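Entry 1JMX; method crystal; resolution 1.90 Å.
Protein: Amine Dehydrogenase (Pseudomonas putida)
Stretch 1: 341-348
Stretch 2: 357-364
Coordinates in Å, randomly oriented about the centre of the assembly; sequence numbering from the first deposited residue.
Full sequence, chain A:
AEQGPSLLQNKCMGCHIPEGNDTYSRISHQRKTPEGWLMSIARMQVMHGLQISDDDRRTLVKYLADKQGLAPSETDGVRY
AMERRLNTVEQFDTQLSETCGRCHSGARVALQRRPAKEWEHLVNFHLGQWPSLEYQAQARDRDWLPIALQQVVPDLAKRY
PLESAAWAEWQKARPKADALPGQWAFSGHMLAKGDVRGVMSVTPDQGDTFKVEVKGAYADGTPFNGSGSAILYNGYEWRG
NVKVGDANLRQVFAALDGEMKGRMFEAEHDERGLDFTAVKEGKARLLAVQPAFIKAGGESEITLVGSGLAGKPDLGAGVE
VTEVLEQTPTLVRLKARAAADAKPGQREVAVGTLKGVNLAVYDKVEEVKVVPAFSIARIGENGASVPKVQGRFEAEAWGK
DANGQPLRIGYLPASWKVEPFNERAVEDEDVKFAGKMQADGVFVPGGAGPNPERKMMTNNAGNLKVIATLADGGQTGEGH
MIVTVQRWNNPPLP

Stretch 1 341-348: DAKPGQRE
Stretch 2 357-364: VNLAVYDK

Four backbone hydrogen bonds join the two stretches as neighbouring antiparallel strands, 345-348 and 357-362, whose N-to-C directions differ by 145°. Gly 345 and Val 361 form one hydrogen-bonded pair: Gly 345 N donates to Val 361 O at 2.8 Å (N-H...O angle 153°), and Val 361 N returns a nearly straight bond to Gly 345 O at 2.9 Å (171°). Two residues along, Arg 347 N donates to Leu 359 O at 2.7 Å, bent to 133°, while Leu 359 N reaches Arg 347 O at 2.9 Å (149°). Between and beyond these pairs lie the non-hydrogen-bonded pairs Gln 346 with Ala 360 (CA to CA 4.3 Å) and Glu 348 with Asn 358 (CA to CA 4.9 Å).

Three of these carbonyls also accept CA-H...O contacts, because antiparallel pairing brings alpha carbons close to the acceptors opposite. Pro 344 CA lies 3.2 Å from Val 361 O, Gln 346 CA 3.3 Å from Leu 359 O, and Asn 358 CA 3.2 Å from Arg 347 O.

The strand backbone is extended, with phi/psi of -80/147 at Gln 346, -120/132 at Arg 347, -123/120 at Leu 359 and -101/128 at Val 361. Gly 345 departs from this at 157/173, where a CB would be jammed against the carbonyl O of Pro 344; the conformation calls for glycine. Ahead of it, Ala 342 (-54/123), Lys 343 (-66/137) and Pro 344 (-67/135, C-gamma endo) lead into the strand.

Side chains alternate between the sheet faces. Gln 346, Glu 348, Asn 358 and Ala 360 share one face. The end of Gln 346 (chi1 m, chi2 m) comes nearer the partner strand than its base does, placing OE1 3.1 Å from Asn 358 CB and NE2 3.8 Å from Ala 360 CB. Glu 348, with chi1 at -124° between wells and chi2 m, likewise bends its end nearer, its OE1 2.7 Å from Val 357 O.

Arg 347, Leu 359 and Val 361 occupy the other face. Arg 347 (m, m, t, chi4 59°) and Leu 359 (t, p) meet at their bases, CB to CB 4.1 Å. Val 361 (t) has the largest area covered by the opposing stretch, and its CG1 packs 4.0 Å from Ala 342 CB in an apolar contact. Just before Gly 345, Pro 344 CB lies 4.2 Å from Tyr 362 CA and 3.9 Å from Asp 363 OD1, which accepts a hydrogen bond from Lys 364 N at 2.8 Å. Together the stretches bury 565 Å².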

ATOM      1  N   ASP A 341     -36.893  33.002  19.938  1.00 42.13           N
ATOM      2  CA  ASP A 341     -36.189  34.274  19.961  1.00 43.42           C
ATOM      3  C   ASP A 341     -34.728  34.132  20.402  1.00 42.57           C
ATOM      4  O   ASP A 341     -33.943  35.082  20.259  1.00 42.69           O
ATOM      5  CB  ASP A 341     -36.931  35.233  20.912  1.00 46.56           C
ATOM      6  CG  ASP A 341     -36.503  36.689  20.742  1.00 49.93           C
ATOM      7  OD1 ASP A 341     -37.073  37.379  19.861  1.00 51.84           O
ATOM      8  OD2 ASP A 341     -35.609  37.156  21.494  1.00 51.98           O
ATOM      9  N   ALA A 342     -34.368  32.962  20.943  1.00 41.08           N
ATOM     10  CA  ALA A 342     -33.002  32.706  21.413  1.00 39.47           C
ATOM     11  C   ALA A 342     -31.994  33.003  20.310  1.00 38.67           C
ATOM     12  O   ALA A 342     -32.115  32.479  19.200  1.00 39.48           O
ATOM     13  CB  ALA A 342     -32.864  31.259  21.887  1.00 38.87           C
ATOM     14  N   LYS A 343     -31.045  33.894  20.595  1.00 37.46           N
ATOM     15  CA  LYS A 343     -30.021  34.274  19.622  1.00 37.22           C
ATOM     16  C   LYS A 343     -29.090  33.115  19.297  1.00 35.71           C
ATOM     17  O   LYS A 343     -28.641  32.395  20.186  1.00 34.43           O
ATOM     18  CB  LYS A 343     -29.197  35.459  20.134  1.00 39.30           C
ATOM     19  CG  LYS A 343     -29.883  36.821  20.022  1.00 43.15           C
ATOM     20  CD  LYS A 343     -30.078  37.243  18.554  1.00 46.69           C
ATOM     21  CE  LYS A 343     -30.670  38.658  18.428  1.00 47.96           C
ATOM     22  NZ  LYS A 343     -29.736  39.734  18.904  1.00 48.90           N
ATOM     23  N   PRO A 344     -28.772  32.933  18.011  1.00 34.94           N
ATOM     24  CA  PRO A 344     -27.880  31.849  17.589  1.00 34.21           C
ATOM     25  C   PRO A 344     -26.447  32.058  18.098  1.00 33.36           C
ATOM     26  O   PRO A 344     -25.927  33.168  18.063  1.00 33.78           O
ATOM     27  CB  PRO A 344     -27.962  31.928  16.064  1.00 34.04           C
ATOM     28  CG  PRO A 344     -28.162  33.390  15.813  1.00 34.48           C
ATOM     29  CD  PRO A 344     -29.202  33.740  16.855  1.00 35.20           C
ATOM     30  N   GLY A 345     -25.835  30.997  18.615  1.00 32.43           N
ATOM     31  CA  GLY A 345     -24.475  31.092  19.115  1.00 30.80           C
ATOM     32  C   GLY A 345     -24.186  30.010  20.134  1.00 30.21           C
ATOM     33  O   GLY A 345     -25.092  29.286  20.554  1.00 28.86           O
ATOM     34  N   GLN A 346     -22.927  29.904  20.544  1.00 31.13           N
ATOM     35  CA  GLN A 346     -22.538  28.895  21.520  1.00 32.60           C
ATOM     36  C   GLN A 346     -22.883  29.348  22.948  1.00 32.13           C
ATOM     37  O   GLN A 346     -22.837  30.535  23.274  1.00 32.60           O
ATOM     38  CB  GLN A 346     -21.036  28.560  21.398  1.00 33.51           C
ATOM     39  CG  GLN A 346     -20.577  27.975  20.042  1.00 34.77           C
ATOM     40  CD  GLN A 346     -20.688  26.439  19.933  1.00 36.41           C
ATOM     41  OE1 GLN A 346     -20.867  25.730  20.933  1.00 35.93           O
ATOM     42  NE2 GLN A 346     -20.564  25.925  18.705  1.00 36.00           N
ATOM     43  N   ARG A 347     -23.230  28.389  23.794  1.00 32.11           N
ATOM     44  CA  ARG A 347     -23.584  28.670  25.185  1.00 32.56           C
ATOM     45  C   ARG A 347     -22.647  27.927  26.120  1.00 32.85           C
ATOM     46  O   ARG A 347     -22.375  26.741  25.922  1.00 33.71           O
ATOM     47  CB  ARG A 347     -25.018  28.223  25.465  1.00 31.76           C
ATOM     48  CG  ARG A 347     -26.050  28.988  24.665  1.00 32.04           C
ATOM     49  CD  ARG A 347     -26.116  30.435  25.128  1.00 32.32           C
ATOM     50  NE  ARG A 347     -26.574  31.336  24.077  1.00 33.27           N
ATOM     51  CZ  ARG A 347     -27.741  31.250  23.449  1.00 33.03           C
ATOM     52  NH1 ARG A 347     -28.616  30.300  23.751  1.00 34.83           N
ATOM     53  NH2 ARG A 347     -28.023  32.108  22.486  1.00 33.82           N
ATOM     54  N   GLU A 348     -22.115  28.625  27.113  1.00 32.72           N
ATOM     55  CA  GLU A 348     -21.241  27.955  28.047  1.00 32.86           C
ATOM     56  C   GLU A 348     -22.132  27.214  29.012  1.00 32.47           C
ATOM     57  O   GLU A 348     -22.827  27.828  29.815  1.00 32.73           O
ATOM     58  CB  GLU A 348     -20.345  28.937  28.791  1.00 35.53           C
ATOM     59  CG  GLU A 348     -18.846  28.629  28.640  1.00 40.70           C
ATOM     60  CD  GLU A 348     -18.430  27.250  29.193  1.00 44.11           C
ATOM     61  OE1 GLU A 348     -19.071  26.213  28.857  1.00 44.39           O
ATOM     62  OE2 GLU A 348     -17.434  27.199  29.957  1.00 45.24           O
ATOM     63  N   VAL A 357     -18.074  22.674  28.572  1.00 32.59           N
ATOM     64  CA  VAL A 357     -18.655  22.338  27.276  1.00 31.15           C
ATOM     65  C   VAL A 357     -19.563  23.422  26.706  1.00 30.58           C
ATOM     66  O   VAL A 357     -20.123  24.231  27.446  1.00 30.95           O
ATOM     67  CB  VAL A 357     -19.444  21.026  27.353  1.00 30.44           C
ATOM     68  CG1 VAL A 357     -18.489  19.849  27.315  1.00 31.93           C
ATOM     69  CG2 VAL A 357     -20.281  20.989  28.630  1.00 30.75           C
ATOM     70  N   ASN A 358     -19.718  23.433  25.388  1.00 29.39           N
ATOM     71  CA  ASN A 358     -20.570  24.427  24.760  1.00 28.86           C
ATOM     72  C   ASN A 358     -21.790  23.819  24.083  1.00 28.08           C
ATOM     73  O   ASN A 358     -21.789  22.644  23.713  1.00 29.05           O
ATOM     74  CB  ASN A 358     -19.768  25.279  23.778  1.00 29.46           C
ATOM     75  CG  ASN A 358     -18.684  26.096  24.466  1.00 29.34           C
ATOM     76  OD1 ASN A 358     -18.838  26.520  25.615  1.00 28.62           O
ATOM     77  ND2 ASN A 358     -17.576  26.315  23.765  1.00 31.43           N
ATOM     78  N   LEU A 359     -22.851  24.621  23.989  1.00 27.55           N
ATOM     79  CA  LEU A 359     -24.113  24.212  23.364  1.00 26.48           C
ATOM     80  C   LEU A 359     -24.425  25.205  22.250  1.00 25.76           C
ATOM     81  O   LEU A 359     -24.541  26.406  22.493  1.00 26.30           O
ATOM     82  CB  LEU A 359     -25.247  24.230  24.398  1.00 26.16           C
ATOM     83  CG  LEU A 359     -26.617  23.657  24.027  1.00 26.16           C
ATOM     84  CD1 LEU A 359     -26.484  22.219  23.596  1.00 25.76           C
ATOM     85  CD2 LEU A 359     -27.542  23.742  25.232  1.00 27.30           C
ATOM     86  N   ALA A 360     -24.527  24.709  21.023  1.00 24.50           N
ATOM     87  CA  ALA A 360     -24.820  25.576  19.890  1.00 23.71           C
ATOM     88  C   ALA A 360     -26.313  25.770  19.741  1.00 23.18           C
ATOM     89  O   ALA A 360     -27.060  24.804  19.612  1.00 23.47           O
ATOM     90  CB  ALA A 360     -24.250  24.990  18.610  1.00 23.86           C
ATOM     91  N   VAL A 361     -26.752  27.016  19.855  1.00 23.03           N
ATOM     92  CA  VAL A 361     -28.157  27.347  19.680  1.00 21.65           C
ATOM     93  C   VAL A 361     -28.168  27.895  18.272  1.00 21.37           C
ATOM     94  O   VAL A 361     -27.358  28.755  17.950  1.00 21.58           O
ATOM     95  CB  VAL A 361     -28.617  28.447  20.652  1.00 21.06           C
ATOM     96  CG1 VAL A 361     -30.064  28.845  20.353  1.00 20.64           C
ATOM     97  CG2 VAL A 361     -28.496  27.955  22.065  1.00 20.19           C
ATOM     98  N   TYR A 362     -29.040  27.383  17.414  1.00 21.56           N
ATOM     99  CA  TYR A 362     -29.057  27.876  16.048  1.00 22.29           C
ATOM    100  C   TYR A 362     -30.456  28.126  15.529  1.00 24.09           C
ATOM    101  O   TYR A 362     -31.428  27.569  16.039  1.00 23.72           O
ATOM    102  CB  TYR A 362     -28.322  26.900  15.118  1.00 21.41           C
ATOM    103  CG  TYR A 362     -29.084  25.627  14.818  1.00 19.77           C
ATOM    104  CD1 TYR A 362     -29.752  25.468  13.602  1.00 19.23           C
ATOM    105  CD2 TYR A 362     -29.136  24.580  15.742  1.00 18.57           C
ATOM    106  CE1 TYR A 362     -30.452  24.302  13.308  1.00 18.42           C
ATOM    107  CE2 TYR A 362     -29.835  23.402  15.457  1.00 18.85           C
ATOM    108  CZ  TYR A 362     -30.488  23.277  14.236  1.00 17.86           C
ATOM    109  OH  TYR A 362     -31.173  22.129  13.935  1.00 19.66           O
ATOM    110  N   ASP A 363     -30.537  28.954  14.489  1.00 25.86           N
ATOM    111  CA  ASP A 363     -31.815  29.281  13.866  1.00 27.84           C
ATOM    112  C   ASP A 363     -32.019  28.566  12.537  1.00 27.10           C
ATOM    113  O   ASP A 363     -33.075  27.972  12.307  1.00 27.78           O
ATOM    114  CB  ASP A 363     -32.007  30.810  13.721  1.00 30.47           C
ATOM    115  CG  ASP A 363     -30.803  31.529  13.101  1.00 32.13           C
ATOM    116  OD1 ASP A 363     -29.758  30.893  12.799  1.00 34.12           O
ATOM    117  OD2 ASP A 363     -30.918  32.764  12.911  1.00 34.49           O
ATOM    118  N   LYS A 364     -30.983  28.570  11.703  1.00 26.70           N
ATOM    119  CA  LYS A 364     -31.036  27.934  10.392  1.00 26.97           C
ATOM    120  C   LYS A 364     -29.671  27.420   9.951  1.00 25.45           C
ATOM    121  O   LYS A 364     -28.636  28.013  10.267  1.00 25.38           O
ATOM    122  CB  LYS A 364     -31.549  28.919   9.334  1.00 29.07           C
ATOM    123  CG  LYS A 364     -30.755  30.225   9.239  1.00 32.03           C
ATOM    124  CD  LYS A 364     -30.571  30.678   7.786  1.00 35.93           C
ATOM    125  CE  LYS A 364     -29.529  29.811   7.055  1.00 37.00           C
ATOM    126  NZ  LYS A 364     -29.467  30.080   5.582  1.00 38.12           N
TER